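Local coordinates for putative enoyl-CoA hydratase (Streptomyces coelicolor A3, PDB 3G64) that probably acts on acyl-CoA thioesters, perhaps hydrating enoyl-CoA, as a member of the enoyl-CoA hydratase/isomerase (crotonase) family, at the interface of chains A and B. Numbering follows the deposited sequence. Chains: chain A/B, Putative enoyl-CoA hydratase.

Contact 1: the interface of chains A and B. Residues chain A 223, 226-227, 253; chain B 151, 155-157.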
# COMPACT_ATOMS: atom_id res chain seq x y z
N ALA A 223 1.91 16.95 18.66
CA ALA A 223 1.05 15.86 18.21
C ALA A 223 1.02 15.70 16.68
O ALA A 223 1.12 14.56 16.18
CB ALA A 223 -0.38 16.01 18.76
N GLN A 226 4.66 14.54 15.34
CA GLN A 226 4.85 13.13 15.65
C GLN A 226 3.92 12.22 14.85
O GLN A 226 4.27 11.08 14.59
CB GLN A 226 4.74 12.86 17.15
CG GLN A 226 5.95 13.36 17.95
CD GLN A 226 7.28 12.84 17.38
OE1 GLN A 226 7.95 13.54 16.63
NE2 GLN A 226 7.65 11.61 17.73
N THR A 227 2.74 12.69 14.48
CA THR A 227 1.89 11.88 13.61
C THR A 227 2.59 11.65 12.27
O THR A 227 2.60 10.53 11.73
CB THR A 227 0.51 12.58 13.35
OG1 THR A 227 -0.21 12.71 14.59
CG2 THR A 227 -0.34 11.75 12.37
N LEU A 253 3.99 11.84 24.84
CA LEU A 253 3.06 12.93 24.59
C LEU A 253 2.07 13.07 25.77
O LEU A 253 1.55 14.15 26.05
CB LEU A 253 2.32 12.74 23.26
CG LEU A 253 3.18 12.92 21.98
CD1 LEU A 253 2.38 12.67 20.72
CD2 LEU A 253 3.74 14.30 21.94
N THR B 151 -5.22 13.18 17.59
CA THR B 151 -4.66 14.52 17.65
C THR B 151 -5.65 15.48 18.32
O THR B 151 -5.26 16.55 18.79
CB THR B 151 -4.24 15.06 16.25
OG1 THR B 151 -5.36 15.01 15.35
CG2 THR B 151 -3.07 14.24 15.67
N LEU B 155 -2.55 13.84 21.35
CA LEU B 155 -1.66 12.69 21.15
C LEU B 155 -1.39 12.49 19.63
O LEU B 155 -2.05 13.11 18.82
CB LEU B 155 -2.27 11.43 21.75
CG LEU B 155 -2.47 11.41 23.27
CD1 LEU B 155 -2.96 10.05 23.72
CD2 LEU B 155 -1.18 11.77 24.01
N SER B 156 -0.45 11.64 19.23
CA SER B 156 -0.25 11.53 17.79
C SER B 156 -1.18 10.46 17.22
O SER B 156 -1.64 9.59 17.96
CB SER B 156 1.21 11.18 17.45
OG SER B 156 1.37 9.79 17.52
N GLY B 157 -1.43 10.53 15.91
CA GLY B 157 -2.16 9.49 15.19
C GLY B 157 -1.48 8.12 15.08
O GLY B 157 -2.07 7.17 14.58
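A:Thr227 of helix 221-234 meets the loop B:Leu155 to B:Gly157 of the neighbouring chain. The protein belongs to the crotonase family. This is an interface of the deposited trimer, probably the family's own trimer contact, between C-terminal helices of one chain and a glycine-rich loop of the next. The loop follows the 3-10 helix 150-153.

The CB of A:Thr227 lies 3.8 Å from the backbone N of B:Gly157, and its two branches then part. The hydroxyl takes the polar route. A:Thr227 OG1 accepts a hydrogen bond from B:Gly157 N at 2.8 Å, nearly straight at 170° about the hydrogen. A:Thr227 OG1 also donates to the backbone A:Ala223 O, one helical turn earlier, at 2.8 Å. OG1 sits beside its own backbone N (chi1 -63°), which turns it back toward that carbonyl. The donor lies 31° off the carbonyl plane. Held by its own helix, the hydroxyl presents its acceptor side to the loop amide. The two bonds together probably fix the rotation about CA-CB of A:Thr227. The methyl of B:Thr151, CG2, packs against the same OG1. The other branch, the methyl CG2 of A:Thr227, points along the loop and rests on B:Gly157 CA at 4.0 Å.

B:Ser156 presses its CB, not its hydroxyl, onto the helix. B:Ser156 CB packs against A:Gln226 CB at 3.9 Å and also lies near A:Thr227 CA. A:Leu253, at the end of helix 239-253, covers the same residue from a second helix. The methyl A:Leu253 CD1 approaches B:Ser156 N at 3.4 Å and also touches the serine CB. Nearer the backbone, A:Leu253 CB meets the CD2 methyl of B:Leu155 at 3.7 Å. The CB of A:Ala223 sits 3.3 Å from the carbonyl O of B:Leu155.

Contact 2: the interface of chains A and B. Residues chain A 259-260, 263; chain B 80, 84-85, 88.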
# COMPACT_ATOMS: atom_id res chain seq x y z
N TYR A 259 -1.89 17.33 26.02
CA TYR A 259 -2.75 16.25 26.46
C TYR A 259 -3.48 16.65 27.75
O TYR A 259 -4.66 16.40 27.89
CB TYR A 259 -1.90 15.03 26.75
CG TYR A 259 -2.63 13.77 27.18
CD1 TYR A 259 -3.59 13.17 26.36
CD2 TYR A 259 -2.29 13.14 28.38
CE1 TYR A 259 -4.19 11.99 26.73
CE2 TYR A 259 -2.87 11.95 28.75
CZ TYR A 259 -3.82 11.38 27.94
OH TYR A 259 -4.39 10.20 28.32
N ALA A 260 -2.76 17.27 28.69
CA ALA A 260 -3.38 17.72 29.95
C ALA A 260 -4.43 18.79 29.64
O ALA A 260 -5.54 18.79 30.20
CB ALA A 260 -2.34 18.23 30.93
N HIS A 263 -7.84 17.52 28.49
CA HIS A 263 -8.69 17.03 29.56
C HIS A 263 -9.26 18.18 30.43
O HIS A 263 -10.43 18.15 30.81
CB HIS A 263 -7.94 16.03 30.43
CG HIS A 263 -8.79 15.39 31.47
ND1 HIS A 263 -8.81 15.81 32.79
CD2 HIS A 263 -9.70 14.39 31.38
CE1 HIS A 263 -9.67 15.08 33.46
NE2 HIS A 263 -10.23 14.21 32.63
N VAL B 80 -12.91 8.94 28.58
CA VAL B 80 -12.24 10.20 28.88
C VAL B 80 -11.93 10.39 30.36
O VAL B 80 -10.90 10.97 30.71
CB VAL B 80 -13.00 11.43 28.36
CG1 VAL B 80 -12.27 12.71 28.75
CG2 VAL B 80 -13.17 11.36 26.85
N ILE B 84 -8.19 8.71 30.32
CA ILE B 84 -7.43 9.95 30.17
C ILE B 84 -7.19 10.62 31.51
O ILE B 84 -6.05 10.91 31.87
CB ILE B 84 -8.08 10.91 29.15
CG1 ILE B 84 -8.01 10.28 27.75
CG2 ILE B 84 -7.37 12.26 29.15
CD1 ILE B 84 -8.43 11.23 26.63
N GLY B 85 -8.27 10.84 32.27
CA GLY B 85 -8.16 11.38 33.61
C GLY B 85 -7.13 10.65 34.45
O GLY B 85 -6.24 11.28 35.03
N LEU B 88 -3.24 11.03 33.62
CA LEU B 88 -2.65 12.32 33.93
C LEU B 88 -1.90 12.35 35.26
O LEU B 88 -1.12 13.25 35.51
CB LEU B 88 -3.70 13.42 33.90
CG LEU B 88 -4.29 13.71 32.52
CD1 LEU B 88 -5.45 14.67 32.65
CD2 LEU B 88 -3.19 14.27 31.62
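A:Tyr259 and A:His263 of helix 257-267 hold B:Leu88 and B:Ile84 between their rings. B:Ile84 belongs to helix 80-87, and B:Leu88 comes just after its end. The ring planes are inclined by about 42°, and the aliphatic pair lies in the angle between them, meeting them mostly near their edges. This is an apolar helix-to-helix patch of the deposited trimer, probably part of the crotonase family's own trimer contact.

B:Leu88 divides its two methyls between the rings. B:Leu88 CD2 lies beyond the CD2-CE2 edge of the tyrosine, raised to one side of the plane, 3.6 Å from A:Tyr259 CD2. B:Leu88 CD2 is also 3.8 Å from the backbone A:Ala260 CA. CD1 lies beside the CG-ND1 edge of the imidazole, raised to one side of its plane, and also touches A:His263 CB. Both rings reach the leucine because each CG is anti to its backbone N (chi1 -178° for A:Tyr259 and -174° for A:His263).

B:Ile84 lies on the same side of the tyrosine plane, nearer the phenol end. The methyl B:Ile84 CG2 is 3.9 Å from A:Tyr259 CZ. The phenol OH packs against the isoleucine CA and CG1. The same CG2 also touches A:His263 CD2, where the two side chains run past each other in opposite directions.

The side of the imidazole on which B:Leu88 lies also covers B:Gly85, which has no side chain to intervene. B:Gly85 CA lies 3.6 Å from A:His263 NE2.

Contact 1 and contact 2 lie about 14 Å apart, measured between the centres of their C-alpha atoms, and belong to one A-B interface. They share no residue. Chain A supplies its last three helices: 221-234 and 239-253 in contact 1, and 257-267 in contact 2. Chain B supplies two segments distant in sequence, the loop near 155-157 and the region 80-88. The two patches thus tie different parts of chain B to the C-terminal helices of chain A. The deposited assembly holds three copies, and the crotonase family commonly forms trimers, so this interface is probably biological.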